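Local structure of ComZ (Thermus thermophilus, 6QVI) at residues T346-R349 against S353-G356; G355-T360 against E366-F371. The protein is a competence-associated pilin that probably acts as a DNA receptor at the pilus tip, helping the bacterium capture DNA during natural transformation. All coordinates share one frame; numbering follows the deposited sequence.

Contact 1: residues T346-R349 against S353-G356; sequences TFTR and SRGG
Phe347 lays one face of its ring over Gly355, in a CH-pi contact with CA of Gly355 3.9 Å from the ring centroid. Its CG sits between the backbone N and the carbonyl carbon (chi1 61°), which folds the ring across the partner strand. This is the close side of an antiparallel hairpin: a CB at Gly355 would run into Phe347 CZ and Arg349 NH2. The two also form a hydrogen-bonded pair, Phe347 N to Gly355 O at 2.7 Å, with a weak return bond from Gly355 N to Phe347 O. Near the turn, Arg349 N gives a nearly straight bond to Ser353 O (2.6 Å, 177°). Arg349 also bends at chi2, and its NH1 reaches Arg354 O at 2.6 Å from above the carbonyl plane. The opposite face is looser and solvent-exposed at Thr348 and Arg354. There Arg354, bent at chi3, brings its guanidinium to Thr348 CG2, which lies over one face, 4.1 Å from Arg354 NH2. Thr346, by contrast, is buried, and its OG1 is hydrogen-bonded to Asp344 OD1. The Phe347 ring reaches the loop at Pro318 and Ala321, while Thr346 and Arg354 touch Phe371 of strand 366-371, so the hairpin lies against both.

Contact 2: residues G355-T360 against E366-F371; sequences GGFRYT and ELLEVF
Gly356 O takes the backbone N of Phe371 in a bond of 2.8 Å, nearly straight at 169°, and Phe371 CD1 lies beside the same oxygen, which sits in the ring plane at its edge. Gly356 N returns a bond to Phe371 O. Arg358 and Glu369 form the next hydrogen-bonded pair of this antiparallel hairpin, Glu369 N meeting Arg358 O at 2.8 Å; at Thr360 and Leu367 both bonds are weak. Arg358 and Glu369 also run side by side on the partly exposed face, with guanidinium and carboxylate planes 64° apart. CG of Arg358 is anti to the backbone N (chi1 -179°), and bends at chi2 and chi3 turn its head toward the more extended Glu369. Glu369 OE1 therefore lies over a guanidinium face, 3.3 Å from Arg358 NH1: the salt bridge rests on charge alone, with no N-H aimed at the oxygen. The buried face is mostly apolar. Phe357 CB meets Val370 CG2 at 4.1 Å, and Tyr359 CD1 comes to 4.3 Å from Leu368 CB. The Tyr359 ring turns its edge to Glu366, with CE1 3.7 Å from Glu366 CB, while its hydroxyl bonds to Asp339 O. With an alanine here, Asp339 O would probably lose its hydroxyl partner and a gap would be likely to open beside Glu366 and Leu368. The Glu366 carboxylate is held elsewhere, by Thr362 and a salt bridge to Arg385. Strand 366-371 pairs in parallel with strand 387-392, and strand 357-360 lies along strand 343-348, where Phe357 rests on Cys345, disulfide-linked to Cys327 in helix 325-329.

In the fold
Coming from the N terminus, strand 343-348 enters first, and contact 1 closes the short turn after it by folding 353-356 back alongside. The chain then turns a corner at Gly356, whose backbone angles call for glycine, and runs on as strand 357-360. Contact 2 closes the following turn by returning strand 366-371. The two hairpins follow one another and share Gly355 and Gly356 at the corner. Their packing meets at Thr346, whose CG2 touches Arg358 and Phe371. Strands 354-355 and 357-360 both pair antiparallel with strand 343-348, and contact 2 adds strand 366-371, which joins them to the parallel strands 387-392 and 419-421.

Contact 1: residues T346-R349 against S353-G356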
ATOM      1  N   THR A 346      24.987  -5.029 -17.194  1.00 95.02           N
ATOM      2  CA  THR A 346      25.213  -5.874 -16.035  1.00 93.29           C
ATOM      3  C   THR A 346      26.687  -5.900 -15.662  1.00 94.57           C
ATOM      4  O   THR A 346      27.570  -5.531 -16.447  1.00101.84           O
ATOM      5  CB  THR A 346      24.699  -7.295 -16.261  1.00 94.87           C
ATOM      6  OG1 THR A 346      25.491  -7.946 -17.262  1.00103.32           O
ATOM      7  CG2 THR A 346      23.231  -7.268 -16.683  1.00 89.76           C
ATOM      8  N   PHE A 347      26.936  -6.337 -14.432  1.00 86.67           N
ATOM      9  CA  PHE A 347      28.282  -6.497 -13.911  1.00 88.55           C
ATOM     10  C   PHE A 347      28.251  -7.689 -12.966  1.00 95.67           C
ATOM     11  O   PHE A 347      27.189  -8.089 -12.476  1.00100.82           O
ATOM     12  CB  PHE A 347      28.775  -5.238 -13.187  1.00 85.17           C
ATOM     13  CG  PHE A 347      27.937  -4.863 -11.999  1.00 88.43           C
ATOM     14  CD1 PHE A 347      26.847  -4.019 -12.144  1.00 87.45           C
ATOM     15  CD2 PHE A 347      28.228  -5.376 -10.732  1.00 91.02           C
ATOM     16  CE1 PHE A 347      26.059  -3.674 -11.039  1.00 87.04           C
ATOM     17  CE2 PHE A 347      27.446  -5.045  -9.631  1.00 88.10           C
ATOM     18  CZ  PHE A 347      26.361  -4.190  -9.784  1.00 89.97           C
ATOM     19  N   THR A 348      29.406  -8.243 -12.642  1.00 91.48           N
ATOM     20  CA  THR A 348      29.424  -9.377 -11.752  1.00 92.24           C
ATOM     21  C   THR A 348      30.120  -9.042 -10.484  1.00 92.98           C
ATOM     22  O   THR A 348      31.207  -8.519 -10.498  1.00 86.01           O
ATOM     23  CB  THR A 348      30.243 -10.486 -12.336  1.00 99.40           C
ATOM     24  OG1 THR A 348      31.577 -10.010 -12.456  1.00103.57           O
ATOM     25  CG2 THR A 348      29.725 -10.831 -13.684  1.00103.19           C
ATOM     26  N   ARG A 349      29.502  -9.409  -9.381  1.00 99.58           N
ATOM     27  CA  ARG A 349      30.064  -9.133  -8.086  1.00108.49           C
ATOM     28  C   ARG A 349      31.156 -10.086  -7.689  1.00121.40           C
ATOM     29  O   ARG A 349      31.468 -11.051  -8.363  1.00124.18           O
ATOM     30  CB  ARG A 349      28.990  -9.202  -7.019  1.00105.48           C
ATOM     31  CG  ARG A 349      27.813  -8.303  -7.276  1.00103.42           C
ATOM     32  CD  ARG A 349      27.201  -7.799  -5.987  1.00104.28           C
ATOM     33  NE  ARG A 349      25.965  -7.100  -6.272  1.00105.90           N
ATOM     34  CZ  ARG A 349      25.004  -7.610  -7.019  1.00111.14           C
ATOM     35  NH1 ARG A 349      25.145  -8.814  -7.526  1.00115.90           N
ATOM     36  NH2 ARG A 349      23.906  -6.926  -7.252  1.00107.04           N
ATOM     37  N   SER A 353      27.657 -12.988  -8.201  1.00111.96           N
ATOM     38  CA  SER A 353      26.283 -12.572  -8.386  1.00106.85           C
ATOM     39  C   SER A 353      26.286 -11.490  -9.425  1.00106.14           C
ATOM     40  O   SER A 353      27.239 -10.756  -9.542  1.00 99.68           O
ATOM     41  CB  SER A 353      25.697 -12.038  -7.093  1.00103.91           C
ATOM     42  OG  SER A 353      26.698 -11.532  -6.231  1.00105.87           O
ATOM     43  N   ARG A 354      25.218 -11.396 -10.193  1.00110.90           N
ATOM     44  CA  ARG A 354      25.124 -10.383 -11.222  1.00110.65           C
ATOM     45  C   ARG A 354      24.427  -9.148 -10.700  1.00110.51           C
ATOM     46  O   ARG A 354      23.788  -9.186  -9.670  1.00112.42           O
ATOM     47  CB  ARG A 354      24.356 -10.926 -12.409  1.00111.21           C
ATOM     48  CG  ARG A 354      24.842 -10.390 -13.734  1.00110.55           C
ATOM     49  CD  ARG A 354      24.310 -11.201 -14.898  1.00112.64           C
ATOM     50  NE  ARG A 354      25.362 -11.953 -15.559  1.00115.01           N
ATOM     51  CZ  ARG A 354      26.388 -11.395 -16.183  1.00114.49           C
ATOM     52  NH1 ARG A 354      26.496 -10.078 -16.241  1.00109.90           N
ATOM     53  NH2 ARG A 354      27.303 -12.155 -16.752  1.00115.35           N
ATOM     54  N   GLY A 355      24.560  -8.044 -11.416  1.00107.47           N
ATOM     55  CA  GLY A 355      23.927  -6.798 -11.019  1.00100.24           C
ATOM     56  C   GLY A 355      23.784  -5.874 -12.205  1.00 91.06           C
ATOM     57  O   GLY A 355      24.561  -5.937 -13.168  1.00 90.53           O
ATOM     58  N   GLY A 356      22.797  -4.988 -12.116  1.00 80.66           N
ATOM     59  CA  GLY A 356      22.510  -4.031 -13.164  1.00 70.44           C
ATOM     60  C   GLY A 356      21.282  -4.428 -13.951  1.00 72.89           C
ATOM     61  O   GLY A 356      20.393  -5.119 -13.435  1.00 76.00           O
TER

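Contact 2: residues G355-T360 against E366-F371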
ATOM      1  N   GLY A 355      24.560  -8.044 -11.416  1.00107.47           N
ATOM      2  CA  GLY A 355      23.927  -6.798 -11.019  1.00100.24           C
ATOM      3  C   GLY A 355      23.784  -5.874 -12.205  1.00 91.06           C
ATOM      4  O   GLY A 355      24.561  -5.937 -13.168  1.00 90.53           O
ATOM      5  N   GLY A 356      22.797  -4.988 -12.116  1.00 80.66           N
ATOM      6  CA  GLY A 356      22.510  -4.031 -13.164  1.00 70.44           C
ATOM      7  C   GLY A 356      21.282  -4.428 -13.951  1.00 72.89           C
ATOM      8  O   GLY A 356      20.393  -5.119 -13.435  1.00 76.00           O
ATOM      9  N   PHE A 357      21.232  -4.040 -15.220  1.00 72.12           N
ATOM     10  CA  PHE A 357      20.130  -4.454 -16.072  1.00 78.96           C
ATOM     11  C   PHE A 357      20.685  -4.857 -17.424  1.00 90.03           C
ATOM     12  O   PHE A 357      21.764  -4.428 -17.830  1.00 93.48           O
ATOM     13  CB  PHE A 357      19.053  -3.360 -16.244  1.00 75.80           C
ATOM     14  CG  PHE A 357      19.459  -2.226 -17.150  1.00 73.56           C
ATOM     15  CD1 PHE A 357      19.277  -2.307 -18.523  1.00 80.96           C
ATOM     16  CD2 PHE A 357      19.975  -1.055 -16.623  1.00 73.63           C
ATOM     17  CE1 PHE A 357      19.657  -1.254 -19.362  1.00 86.30           C
ATOM     18  CE2 PHE A 357      20.354   0.008 -17.461  1.00 79.26           C
ATOM     19  CZ  PHE A 357      20.187  -0.093 -18.826  1.00 82.75           C
ATOM     20  N   ARG A 358      19.911  -5.663 -18.137  1.00 93.42           N
ATOM     21  CA  ARG A 358      20.316  -6.166 -19.438  1.00 93.79           C
ATOM     22  C   ARG A 358      19.086  -6.196 -20.329  1.00 90.72           C
ATOM     23  O   ARG A 358      18.013  -6.606 -19.877  1.00 95.78           O
ATOM     24  CB  ARG A 358      20.932  -7.555 -19.319  1.00 98.43           C
ATOM     25  CG  ARG A 358      21.391  -8.115 -20.623  1.00104.55           C
ATOM     26  CD  ARG A 358      22.617  -8.953 -20.403  1.00111.88           C
ATOM     27  NE  ARG A 358      22.388  -9.929 -19.352  1.00114.65           N
ATOM     28  CZ  ARG A 358      22.005 -11.175 -19.583  1.00121.55           C
ATOM     29  NH1 ARG A 358      21.820 -11.582 -20.835  1.00129.07           N
ATOM     30  NH2 ARG A 358      21.809 -12.012 -18.572  1.00120.38           N
ATOM     31  N   TYR A 359      19.215  -5.699 -21.557  1.00 84.23           N
ATOM     32  CA  TYR A 359      18.067  -5.583 -22.452  1.00 90.01           C
ATOM     33  C   TYR A 359      18.364  -6.285 -23.785  1.00100.35           C
ATOM     34  O   TYR A 359      19.077  -5.743 -24.636  1.00101.98           O
ATOM     35  CB  TYR A 359      17.714  -4.121 -22.694  1.00 90.06           C
ATOM     36  CG  TYR A 359      16.656  -3.893 -23.770  1.00 95.15           C
ATOM     37  CD1 TYR A 359      15.556  -4.744 -23.910  1.00 99.10           C
ATOM     38  CD2 TYR A 359      16.852  -2.921 -24.746  1.00 96.58           C
ATOM     39  CE1 TYR A 359      14.615  -4.528 -24.922  1.00103.57           C
ATOM     40  CE2 TYR A 359      15.957  -2.728 -25.773  1.00 99.01           C
ATOM     41  CZ  TYR A 359      14.817  -3.507 -25.858  1.00 98.62           C
ATOM     42  OH  TYR A 359      13.911  -3.282 -26.890  1.00 87.04           O
ATOM     43  N   THR A 360      17.857  -7.504 -23.947  1.00100.47           N
ATOM     44  CA  THR A 360      18.037  -8.230 -25.199  1.00104.38           C
ATOM     45  C   THR A 360      16.946  -7.838 -26.197  1.00104.84           C
ATOM     46  O   THR A 360      15.859  -7.382 -25.819  1.00104.13           O
ATOM     47  CB  THR A 360      18.038  -9.743 -24.963  1.00108.42           C
ATOM     48  OG1 THR A 360      18.727 -10.040 -23.744  1.00109.14           O
ATOM     49  CG2 THR A 360      18.754 -10.421 -26.080  1.00113.89           C
ATOM     50  N   GLU A 366      10.722  -8.884 -26.795  1.00157.78           N
ATOM     51  CA  GLU A 366      11.951  -8.542 -26.059  1.00137.40           C
ATOM     52  C   GLU A 366      12.133  -8.922 -24.600  1.00122.54           C
ATOM     53  O   GLU A 366      11.259  -9.457 -23.957  1.00126.05           O
ATOM     54  CB  GLU A 366      12.272  -7.075 -26.219  1.00130.91           C
ATOM     55  CG  GLU A 366      11.805  -6.477 -27.519  1.00130.42           C
ATOM     56  CD  GLU A 366      12.052  -7.377 -28.686  1.00137.21           C
ATOM     57  OE1 GLU A 366      12.898  -8.252 -28.567  1.00139.50           O
ATOM     58  OE2 GLU A 366      11.418  -7.188 -29.732  1.00142.68           O
ATOM     59  N   LEU A 367      13.298  -8.610 -24.065  1.00105.67           N
ATOM     60  CA  LEU A 367      13.580  -8.975 -22.700  1.00 95.56           C
ATOM     61  C   LEU A 367      14.426  -7.943 -22.010  1.00 91.62           C
ATOM     62  O   LEU A 367      15.362  -7.422 -22.574  1.00 95.46           O
ATOM     63  CB  LEU A 367      14.273 -10.315 -22.671  1.00 97.86           C
ATOM     64  CG  LEU A 367      14.499 -10.836 -21.271  1.00 98.77           C
ATOM     65  CD1 LEU A 367      13.177 -10.773 -20.564  1.00 94.53           C
ATOM     66  CD2 LEU A 367      15.023 -12.251 -21.258  1.00105.65           C
ATOM     67  N   LEU A 368      14.079  -7.660 -20.771  1.00 90.47           N
ATOM     68  CA  LEU A 368      14.767  -6.688 -19.977  1.00 87.67           C
ATOM     69  C   LEU A 368      14.862  -7.266 -18.604  1.00 84.79           C
ATOM     70  O   LEU A 368      13.904  -7.296 -17.887  1.00 84.98           O
ATOM     71  CB  LEU A 368      13.943  -5.431 -19.951  1.00 86.33           C
ATOM     72  CG  LEU A 368      14.151  -4.566 -18.751  1.00 78.08           C
ATOM     73  CD1 LEU A 368      15.633  -4.520 -18.538  1.00 74.76           C
ATOM     74  CD2 LEU A 368      13.636  -3.196 -19.099  1.00 75.88           C
ATOM     75  N   GLU A 369      16.029  -7.753 -18.247  1.00 81.43           N
ATOM     76  CA  GLU A 369      16.212  -8.357 -16.958  1.00 88.20           C
ATOM     77  C   GLU A 369      16.857  -7.360 -16.066  1.00 90.75           C
ATOM     78  O   GLU A 369      17.686  -6.606 -16.508  1.00 95.66           O
ATOM     79  CB  GLU A 369      17.120  -9.562 -17.082  1.00 88.97           C
ATOM     80  CG  GLU A 369      17.073 -10.235 -18.436  1.00 94.08           C
ATOM     81  CD  GLU A 369      18.152 -11.277 -18.615  1.00103.13           C
ATOM     82  OE1 GLU A 369      18.791 -11.284 -19.671  1.00106.68           O
ATOM     83  OE2 GLU A 369      18.362 -12.092 -17.710  1.00105.15           O
ATOM     84  N   VAL A 370      16.461  -7.336 -14.804  1.00 81.64           N
ATOM     85  CA  VAL A 370      17.031  -6.402 -13.864  1.00 76.97           C
ATOM     86  C   VAL A 370      17.495  -7.162 -12.634  1.00 89.36           C
ATOM     87  O   VAL A 370      16.719  -7.875 -12.047  1.00 92.63           O
ATOM     88  CB  VAL A 370      16.005  -5.352 -13.452  1.00 66.61           C
ATOM     89  CG1 VAL A 370      16.639  -4.337 -12.562  1.00 64.39           C
ATOM     90  CG2 VAL A 370      15.450  -4.623 -14.646  1.00 64.15           C
ATOM     91  N   PHE A 371      18.760  -7.024 -12.255  1.00 89.47           N
ATOM     92  CA  PHE A 371      19.306  -7.729 -11.099  1.00 89.21           C
ATOM     93  C   PHE A 371      19.702  -6.720 -10.067  1.00 87.20           C
ATOM     94  O   PHE A 371      20.653  -6.004 -10.240  1.00 84.52           O
ATOM     95  CB  PHE A 371      20.531  -8.506 -11.506  1.00 96.34           C
ATOM     96  CG  PHE A 371      20.411  -9.173 -12.828  1.00100.75           C
ATOM     97  CD1 PHE A 371      20.341  -8.439 -13.976  1.00100.73           C
ATOM     98  CD2 PHE A 371      20.395 -10.535 -12.912  1.00104.75           C
ATOM     99  CE1 PHE A 371      20.240  -9.051 -15.196  1.00103.58           C
ATOM    100  CE2 PHE A 371      20.295 -11.157 -14.125  1.00108.77           C
ATOM    101  CZ  PHE A 371      20.221 -10.412 -15.270  1.00108.60           C
TER